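Local coordinates for putative exported protein (Bordetella parapertussis, PDB 3OCJ) that is of unknown function but is probably an S-adenosylmethionine-dependent methyltransferase, here with a bound palmitic acid, at residues S124-W129 / N194-Y199; L190-G195 / A222-F227. All coordinates share one frame; numbering follows the deposited sequence.

Contact 1: residues S124-W129 / N194-Y199; sequences SVPCGW and NGLNIY. With PLM (palmitic acid), chain D.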
ATOM      1  N   SER A 124     -13.869  -2.007   0.601  1.00 13.49           N
ATOM      2  CA  SER A 124     -12.421  -1.903   0.584  1.00 12.34           C
ATOM      3  C   SER A 124     -11.838  -3.140   1.264  1.00 10.61           C
ATOM      4  O   SER A 124     -12.257  -3.490   2.372  1.00 13.15           O
ATOM      5  CB  SER A 124     -11.956  -0.629   1.295  1.00 13.30           C
ATOM      6  OG  SER A 124     -10.536  -0.534   1.292  1.00 15.23           O
ATOM      7  N   VAL A 125     -10.871  -3.784   0.607  1.00 12.08           N
ATOM      8  CA  VAL A 125     -10.340  -5.071   1.056  1.00 13.58           C
ATOM      9  C   VAL A 125      -8.864  -5.138   0.676  1.00 13.26           C
ATOM     10  O   VAL A 125      -8.548  -5.246  -0.508  1.00 13.44           O
ATOM     11  CB  VAL A 125     -11.057  -6.253   0.341  1.00 15.52           C
ATOM     12  CG1 VAL A 125     -10.589  -7.598   0.917  1.00 18.49           C
ATOM     13  CG2 VAL A 125     -12.592  -6.109   0.404  1.00 18.72           C
ATOM     14  N   PRO A 126      -7.941  -5.061   1.656  1.00 12.65           N
ATOM     15  CA  PRO A 126      -8.143  -4.848   3.092  1.00 14.02           C
ATOM     16  C   PRO A 126      -8.393  -3.372   3.353  1.00 14.40           C
ATOM     17  O   PRO A 126      -7.705  -2.515   2.775  1.00 16.13           O
ATOM     18  CB  PRO A 126      -6.799  -5.271   3.683  1.00 17.02           C
ATOM     19  CG  PRO A 126      -5.803  -4.894   2.619  1.00 17.62           C
ATOM     20  CD  PRO A 126      -6.507  -5.086   1.297  1.00 13.84           C
ATOM     21  N   CYS A 127      -9.377  -3.069   4.187  1.00 13.12           N
ATOM     22  CA  CYS A 127      -9.830  -1.690   4.306  1.00 14.34           C
ATOM     23  C   CYS A 127      -8.889  -0.762   5.061  1.00 13.89           C
ATOM     24  O   CYS A 127      -8.911   0.451   4.842  1.00 14.74           O
ATOM     25  CB  CYS A 127     -11.239  -1.610   4.903  1.00 12.90           C
ATOM     26  SG  CYS A 127     -11.377  -2.192   6.600  1.00 14.77           S
ATOM     27  N   GLY A 128      -8.059  -1.323   5.936  1.00 13.28           N
ATOM     28  CA  GLY A 128      -7.246  -0.494   6.811  1.00 16.62           C
ATOM     29  C   GLY A 128      -8.133   0.519   7.517  1.00 18.27           C
ATOM     30  O   GLY A 128      -9.227   0.184   7.978  1.00 16.48           O
ATOM     31  N   TRP A 129      -7.676   1.765   7.596  1.00 17.62           N
ATOM     32  CA  TRP A 129      -8.460   2.824   8.233  1.00 20.02           C
ATOM     33  C   TRP A 129      -9.461   3.473   7.274  1.00 21.93           C
ATOM     34  O   TRP A 129     -10.142   4.426   7.647  1.00 23.13           O
ATOM     35  CB  TRP A 129      -7.546   3.904   8.825  1.00 18.15           C
ATOM     36  CG  TRP A 129      -6.833   3.477  10.074  1.00 18.18           C
ATOM     37  CD1 TRP A 129      -6.831   2.235  10.633  1.00 17.91           C
ATOM     38  CD2 TRP A 129      -6.015   4.298  10.917  1.00 19.76           C
ATOM     39  NE1 TRP A 129      -6.066   2.230  11.780  1.00 20.41           N
ATOM     40  CE2 TRP A 129      -5.553   3.486  11.973  1.00 19.16           C
ATOM     41  CE3 TRP A 129      -5.639   5.644  10.886  1.00 22.36           C
ATOM     42  CZ2 TRP A 129      -4.731   3.974  12.988  1.00 22.33           C
ATOM     43  CZ3 TRP A 129      -4.818   6.128  11.897  1.00 23.63           C
ATOM     44  CH2 TRP A 129      -4.377   5.292  12.932  1.00 21.96           C
ATOM     45  N   ASN A 194      -5.672  -2.201  -1.920  1.00 10.94           N
ATOM     46  CA  ASN A 194      -4.271  -1.800  -1.982  1.00 11.42           C
ATOM     47  C   ASN A 194      -3.499  -2.519  -0.891  1.00 12.55           C
ATOM     48  O   ASN A 194      -3.970  -2.626   0.234  1.00 15.23           O
ATOM     49  CB  ASN A 194      -4.154  -0.282  -1.798  1.00 12.13           C
ATOM     50  CG  ASN A 194      -2.714   0.204  -1.808  1.00 17.33           C
ATOM     51  OD1 ASN A 194      -2.182   0.650  -0.782  1.00 21.91           O
ATOM     52  ND2 ASN A 194      -2.075   0.118  -2.951  1.00 12.94           N
ATOM     53  N   GLY A 195      -2.313  -3.011  -1.230  1.00 12.64           N
ATOM     54  CA  GLY A 195      -1.382  -3.527  -0.237  1.00 14.50           C
ATOM     55  C   GLY A 195      -1.445  -5.009   0.082  1.00 13.78           C
ATOM     56  O   GLY A 195      -0.969  -5.444   1.143  1.00 15.62           O
ATOM     57  N   LEU A 196      -2.015  -5.811  -0.808  1.00 13.10           N
ATOM     58  CA  LEU A 196      -2.009  -7.261  -0.630  1.00 14.17           C
ATOM     59  C   LEU A 196      -1.158  -7.954  -1.675  1.00 13.49           C
ATOM     60  O   LEU A 196      -0.255  -8.732  -1.359  1.00 13.04           O
ATOM     61  CB  LEU A 196      -3.419  -7.848  -0.695  1.00 21.22           C
ATOM     62  CG  LEU A 196      -4.318  -7.724   0.522  1.00 28.95           C
ATOM     63  CD1 LEU A 196      -5.643  -8.416   0.231  1.00 26.98           C
ATOM     64  CD2 LEU A 196      -3.632  -8.340   1.733  1.00 20.44           C
ATOM     65  N   ASN A 197      -1.469  -7.692  -2.943  1.00 12.31           N
ATOM     66  CA  ASN A 197      -0.784  -8.393  -4.017  1.00 12.40           C
ATOM     67  C   ASN A 197       0.731  -8.204  -3.985  1.00 11.45           C
ATOM     68  O   ASN A 197       1.484  -9.110  -4.333  1.00 12.34           O
ATOM     69  CB  ASN A 197      -1.369  -8.010  -5.392  1.00 11.90           C
ATOM     70  CG  ASN A 197      -1.476  -6.495  -5.593  1.00 13.12           C
ATOM     71  OD1 ASN A 197      -0.933  -5.696  -4.822  1.00 14.07           O
ATOM     72  ND2 ASN A 197      -2.155  -6.102  -6.657  1.00 12.59           N
ATOM     73  N   ILE A 198       1.175  -7.010  -3.584  1.00 12.91           N
ATOM     74  CA  ILE A 198       2.597  -6.700  -3.579  1.00 11.69           C
ATOM     75  C   ILE A 198       3.386  -7.500  -2.531  1.00 11.01           C
ATOM     76  O   ILE A 198       4.612  -7.528  -2.580  1.00 11.81           O
ATOM     77  CB  ILE A 198       2.854  -5.202  -3.374  1.00 12.41           C
ATOM     78  CG1 ILE A 198       2.267  -4.721  -2.035  1.00 12.84           C
ATOM     79  CG2 ILE A 198       2.288  -4.425  -4.565  1.00 13.99           C
ATOM     80  CD1 ILE A 198       2.379  -3.214  -1.811  1.00 14.48           C
ATOM     81  N   TYR A 199       2.681  -8.159  -1.606  1.00 11.05           N
ATOM     82  CA  TYR A 199       3.338  -9.021  -0.620  1.00 11.51           C
ATOM     83  C   TYR A 199       3.332 -10.489  -1.001  1.00 10.97           C
ATOM     84  O   TYR A 199       3.888 -11.299  -0.268  1.00 12.16           O
ATOM     85  CB  TYR A 199       2.689  -8.866   0.763  1.00 11.61           C
ATOM     86  CG  TYR A 199       2.881  -7.501   1.388  1.00 11.72           C
ATOM     87  CD1 TYR A 199       3.957  -7.244   2.234  1.00 12.69           C
ATOM     88  CD2 TYR A 199       1.989  -6.465   1.142  1.00 13.84           C
ATOM     89  CE1 TYR A 199       4.140  -5.985   2.805  1.00 16.03           C
ATOM     90  CE2 TYR A 199       2.165  -5.204   1.726  1.00 13.46           C
ATOM     91  CZ  TYR A 199       3.245  -4.979   2.554  1.00 13.03           C
ATOM     92  OH  TYR A 199       3.434  -3.731   3.125  1.00 12.98           O
TER
HETATM   93  C1  PLM D 305       2.017  -1.134   1.371  1.00 15.16           C
HETATM   94  O1  PLM D 305       1.131  -0.378   0.922  1.00 21.49           O
HETATM   95  O2  PLM D 305       1.708  -1.928   2.286  1.00 16.26           O
HETATM   96  C2  PLM D 305       3.444  -1.112   0.851  1.00 16.29           C
HETATM   97  C3  PLM D 305       3.741   0.073  -0.070  1.00 16.90           C
HETATM   98  C4  PLM D 305       5.253   0.133  -0.289  1.00 21.79           C
HETATM   99  C5  PLM D 305       5.676   1.120  -1.368  1.00 25.39           C
HETATM  100  C6  PLM D 305       5.390   2.567  -0.977  1.00 25.87           C
HETATM  101  C7  PLM D 305       5.685   2.861   0.488  1.00 25.00           C
HETATM  102  C8  PLM D 305       7.165   2.776   0.844  1.00 24.06           C
HETATM  103  C9  PLM D 305       7.310   3.135   2.319  1.00 22.44           C
HETATM  104  CA  PLM D 305       8.729   3.532   2.701  1.00 20.86           C
HETATM  105  CB  PLM D 305       8.688   4.404   3.951  1.00 23.61           C
HETATM  106  CC  PLM D 305      10.036   4.470   4.650  1.00 21.98           C
HETATM  107  CD  PLM D 305       9.935   5.312   5.914  1.00 26.31           C
HETATM  108  CE  PLM D 305      11.244   5.227   6.692  1.00 26.17           C
HETATM  109  CF  PLM D 305      11.061   5.637   8.145  1.00 26.56           C
HETATM  110  CG  PLM D 305      10.577   7.071   8.289  1.00 26.38           C
HETATM  111  O   HOH W   1      -7.547  -1.525   0.261  1.00 19.53           O

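Contact 2: residues L190-G195 / A222-F227; sequences LLTSNG and ALVTSF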
ATOM      1  N   LEU A 190     -18.583  -1.560  -6.243  1.00 13.89           N
ATOM      2  CA  LEU A 190     -17.222  -1.070  -6.379  1.00 15.55           C
ATOM      3  C   LEU A 190     -16.378  -1.727  -5.302  1.00 13.32           C
ATOM      4  O   LEU A 190     -16.824  -1.852  -4.158  1.00 15.20           O
ATOM      5  CB  LEU A 190     -17.197   0.441  -6.165  1.00 18.68           C
ATOM      6  CG  LEU A 190     -17.080   1.372  -7.363  1.00 34.70           C
ATOM      7  CD1 LEU A 190     -17.232   2.807  -6.883  1.00 24.43           C
ATOM      8  CD2 LEU A 190     -15.735   1.167  -8.046  1.00 27.16           C
ATOM      9  N   LEU A 191     -15.173  -2.160  -5.649  1.00 11.44           N
ATOM     10  CA  LEU A 191     -14.271  -2.750  -4.659  1.00 12.03           C
ATOM     11  C   LEU A 191     -12.896  -2.144  -4.874  1.00 12.60           C
ATOM     12  O   LEU A 191     -12.408  -2.081  -6.004  1.00 13.59           O
ATOM     13  CB  LEU A 191     -14.222  -4.282  -4.796  1.00 14.93           C
ATOM     14  CG  LEU A 191     -13.473  -5.038  -3.682  1.00 17.16           C
ATOM     15  CD1 LEU A 191     -14.000  -6.462  -3.473  1.00 19.19           C
ATOM     16  CD2 LEU A 191     -11.960  -5.065  -3.915  1.00 16.24           C
ATOM     17  N   THR A 192     -12.292  -1.656  -3.801  1.00 12.11           N
ATOM     18  CA  THR A 192     -10.943  -1.132  -3.875  1.00 12.86           C
ATOM     19  C   THR A 192      -9.989  -1.970  -3.002  1.00 10.36           C
ATOM     20  O   THR A 192     -10.364  -2.438  -1.919  1.00 12.53           O
ATOM     21  CB  THR A 192     -10.916   0.361  -3.501  1.00 14.63           C
ATOM     22  OG1 THR A 192      -9.589   0.875  -3.656  1.00 17.38           O
ATOM     23  CG2 THR A 192     -11.407   0.569  -2.076  1.00 16.53           C
ATOM     24  N   SER A 193      -8.771  -2.169  -3.496  1.00  9.98           N
ATOM     25  CA  SER A 193      -7.778  -2.980  -2.810  1.00 10.52           C
ATOM     26  C   SER A 193      -6.379  -2.423  -3.021  1.00 12.34           C
ATOM     27  O   SER A 193      -5.953  -2.214  -4.156  1.00 11.95           O
ATOM     28  CB  SER A 193      -7.826  -4.425  -3.317  1.00 11.66           C
ATOM     29  OG  SER A 193      -6.883  -5.236  -2.622  1.00 12.25           O
ATOM     30  N   ASN A 194      -5.672  -2.201  -1.920  1.00 10.94           N
ATOM     31  CA  ASN A 194      -4.271  -1.800  -1.982  1.00 11.42           C
ATOM     32  C   ASN A 194      -3.499  -2.519  -0.891  1.00 12.55           C
ATOM     33  O   ASN A 194      -3.970  -2.626   0.234  1.00 15.23           O
ATOM     34  CB  ASN A 194      -4.154  -0.282  -1.798  1.00 12.13           C
ATOM     35  CG  ASN A 194      -2.714   0.204  -1.808  1.00 17.33           C
ATOM     36  OD1 ASN A 194      -2.182   0.650  -0.782  1.00 21.91           O
ATOM     37  ND2 ASN A 194      -2.075   0.118  -2.951  1.00 12.94           N
ATOM     38  N   GLY A 195      -2.313  -3.011  -1.230  1.00 12.64           N
ATOM     39  CA  GLY A 195      -1.382  -3.527  -0.237  1.00 14.50           C
ATOM     40  C   GLY A 195      -1.445  -5.009   0.082  1.00 13.78           C
ATOM     41  O   GLY A 195      -0.969  -5.444   1.143  1.00 15.62           O
ATOM     42  N   ALA A 222     -16.953  -2.532 -10.675  1.00 12.45           N
ATOM     43  CA  ALA A 222     -15.557  -2.244 -10.975  1.00 13.57           C
ATOM     44  C   ALA A 222     -14.648  -2.473  -9.786  1.00 12.94           C
ATOM     45  O   ALA A 222     -15.052  -2.292  -8.633  1.00 14.29           O
ATOM     46  CB  ALA A 222     -15.398  -0.798 -11.472  1.00 16.36           C
ATOM     47  N   LEU A 223     -13.420  -2.870 -10.108  1.00 11.87           N
ATOM     48  CA  LEU A 223     -12.332  -3.026  -9.150  1.00 11.93           C
ATOM     49  C   LEU A 223     -11.330  -1.900  -9.347  1.00 12.16           C
ATOM     50  O   LEU A 223     -10.947  -1.606 -10.476  1.00 13.64           O
ATOM     51  CB  LEU A 223     -11.623  -4.361  -9.389  1.00 13.38           C
ATOM     52  CG  LEU A 223     -10.303  -4.596  -8.650  1.00 12.17           C
ATOM     53  CD1 LEU A 223     -10.518  -4.730  -7.137  1.00 14.41           C
ATOM     54  CD2 LEU A 223      -9.632  -5.840  -9.216  1.00 15.98           C
ATOM     55  N   VAL A 224     -10.896  -1.285  -8.252  1.00 11.21           N
ATOM     56  CA  VAL A 224      -9.798  -0.329  -8.281  1.00 11.61           C
ATOM     57  C   VAL A 224      -8.672  -0.912  -7.445  1.00 11.00           C
ATOM     58  O   VAL A 224      -8.809  -1.087  -6.234  1.00 11.37           O
ATOM     59  CB  VAL A 224     -10.216   1.035  -7.711  1.00 12.94           C
ATOM     60  CG1 VAL A 224      -9.033   2.007  -7.680  1.00 13.84           C
ATOM     61  CG2 VAL A 224     -11.381   1.618  -8.518  1.00 12.10           C
ATOM     62  N   THR A 225      -7.560  -1.258  -8.078  1.00  9.76           N
ATOM     63  CA  THR A 225      -6.435  -1.777  -7.318  1.00 10.45           C
ATOM     64  C   THR A 225      -5.123  -1.194  -7.846  1.00 10.08           C
ATOM     65  O   THR A 225      -5.136  -0.199  -8.580  1.00 10.28           O
ATOM     66  CB  THR A 225      -6.458  -3.331  -7.233  1.00 10.65           C
ATOM     67  OG1 THR A 225      -5.507  -3.795  -6.263  1.00 10.21           O
ATOM     68  CG2 THR A 225      -6.207  -3.996  -8.576  1.00 12.31           C
ATOM     69  N   SER A 226      -4.005  -1.782  -7.448  1.00 10.08           N
ATOM     70  CA  SER A 226      -2.702  -1.189  -7.697  1.00 10.39           C
ATOM     71  C   SER A 226      -1.645  -2.271  -7.683  1.00 10.99           C
ATOM     72  O   SER A 226      -1.889  -3.391  -7.244  1.00 10.77           O
ATOM     73  CB  SER A 226      -2.361  -0.190  -6.608  1.00  9.47           C
ATOM     74  OG  SER A 226      -2.308  -0.875  -5.357  1.00 11.33           O
ATOM     75  N   PHE A 227      -0.455  -1.943  -8.159  1.00  9.07           N
ATOM     76  CA  PHE A 227       0.650  -2.886  -8.089  1.00  9.31           C
ATOM     77  C   PHE A 227       1.961  -2.138  -8.202  1.00  9.27           C
ATOM     78  O   PHE A 227       2.042  -1.137  -8.917  1.00  9.16           O
ATOM     79  CB  PHE A 227       0.533  -3.949  -9.202  1.00  9.31           C
ATOM     80  CG  PHE A 227       0.405  -3.371 -10.592  1.00  9.20           C
ATOM     81  CD1 PHE A 227       1.476  -3.388 -11.461  1.00 10.34           C
ATOM     82  CD2 PHE A 227      -0.797  -2.811 -11.004  1.00  9.49           C
ATOM     83  CE1 PHE A 227       1.347  -2.869 -12.741  1.00 10.64           C
ATOM     84  CE2 PHE A 227      -0.928  -2.279 -12.278  1.00  9.87           C
ATOM     85  CZ  PHE A 227       0.148  -2.299 -13.139  1.00 11.17           C
TER
HETATM   86  O   HOH W   2      -5.355  -6.267  -4.853  1.00 21.95           O
HETATM   87  O   HOH W   3      -1.862  -3.308  -4.049  1.00 14.01           O

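Contact 1: residues S124-W129 / N194-Y199
P126 and L196 meet across the C-terminal edge of the Rossmann-like methyltransferase sheet, where class I enzymes of this family bind S-adenosylmethionine. Residues 124-129 leave the first strand of the domain, 121-124. Residues 194-199 leave its neighbour, strand 188-192. P126, which follows a cis peptide bond, and L196 reach toward each other, tip to tip, with P126 CD 3.5 Å from L196 CG. P126 CD also lies 3.6 Å from L196 CD1. L196 CG sits beside its backbone N and anti to the carbonyl carbon (chi1 -78°).

A water bridges the two loops. It donates to P126 O at 2.7 Å and accepts from N194 N at 3.0 Å. A weak third bond links it to S124 OG, which is also bonded to E132.

The second loop then turns to the palmitic acid, a ligand that need not be the natural one. I198 CD1 packs 3.6 Å from C2 of the palmitic acid. The N194 side chain lies near the acid group, but its ND2 is bonded to S226. Palmitic acid O2 lies at the edge of the Y199 ring, in its plane, and Y199 OH donates to it at 2.6 Å.

Contact 2: residues L190-G195 / A222-F227
L191 and L223 form the apolar centre of a parallel strand pair in the Rossmann-like sheet. Strand 188-192 lies beside strand 221-226. The axes of segments 190-192 and 222-226 approach to 4.7 Å, with 10° between their directions. The two leucines lie side by side on one face and point the same way, with L191 CD2 3.5 Å from L223 CD1. F213 of helix 203-216 covers both.

The other face carries L190, T192, A222 and V224. L190 CD2 reaches A222 CB at 4.0 Å and lies more loosely against V224 CG2. T192 crosses V224 at a slant, and F108 of helix 96-115 packs on T192.

The backbones are joined in the usual parallel ladder. L191 uses both its N and its O: N bonds to A222 O, and O takes the N-H of V224 at 2.8 Å. V224 O in turn accepts from S193 N. The CA-H groups of L190, L223 and T192 also point at carbonyl oxygens across the pair.

Beyond the ladder the contact turns polar. T225 OG1 donates to S193 O at 2.7 Å from above the carbonyl plane, 40° out of it. A water donates to both T225 OG1 and S193 OG, and S193 OG is also bonded to V125 O. A second water accepts from G195 N and lies 2.8 Å from S226 OG.

S226 OG stands between its backbone N and carbonyl carbon (chi1 61°). The S226 side chain touches R104 and F108 of helix 96-115. N194 ND2 donates to S226 OG at 2.6 Å, with S226 OG almost in the amide plane of N194.

From the N terminus, the chain passes through several helices before strand 121-124 and residues 124-129. After strands 145-150 and 172-176 it returns along strand 188-192. Contact 1 then closes a loop of 64 residues between its segments. Helix 203-216 follows, and the chain comes back on strand 221-226. Contact 2 closes this shorter right-handed crossover of 26 residues. The two loops follow one another along the chain, and the contacts share N194 and G195. Direct bonds also join the contacts: V125 N to T192 O, and N197 ND2 to S226 O. Contact 2 pairs strands 188-192 and 221-226 along their length, and contact 1 joins the loops after strands 121-124 and 188-192.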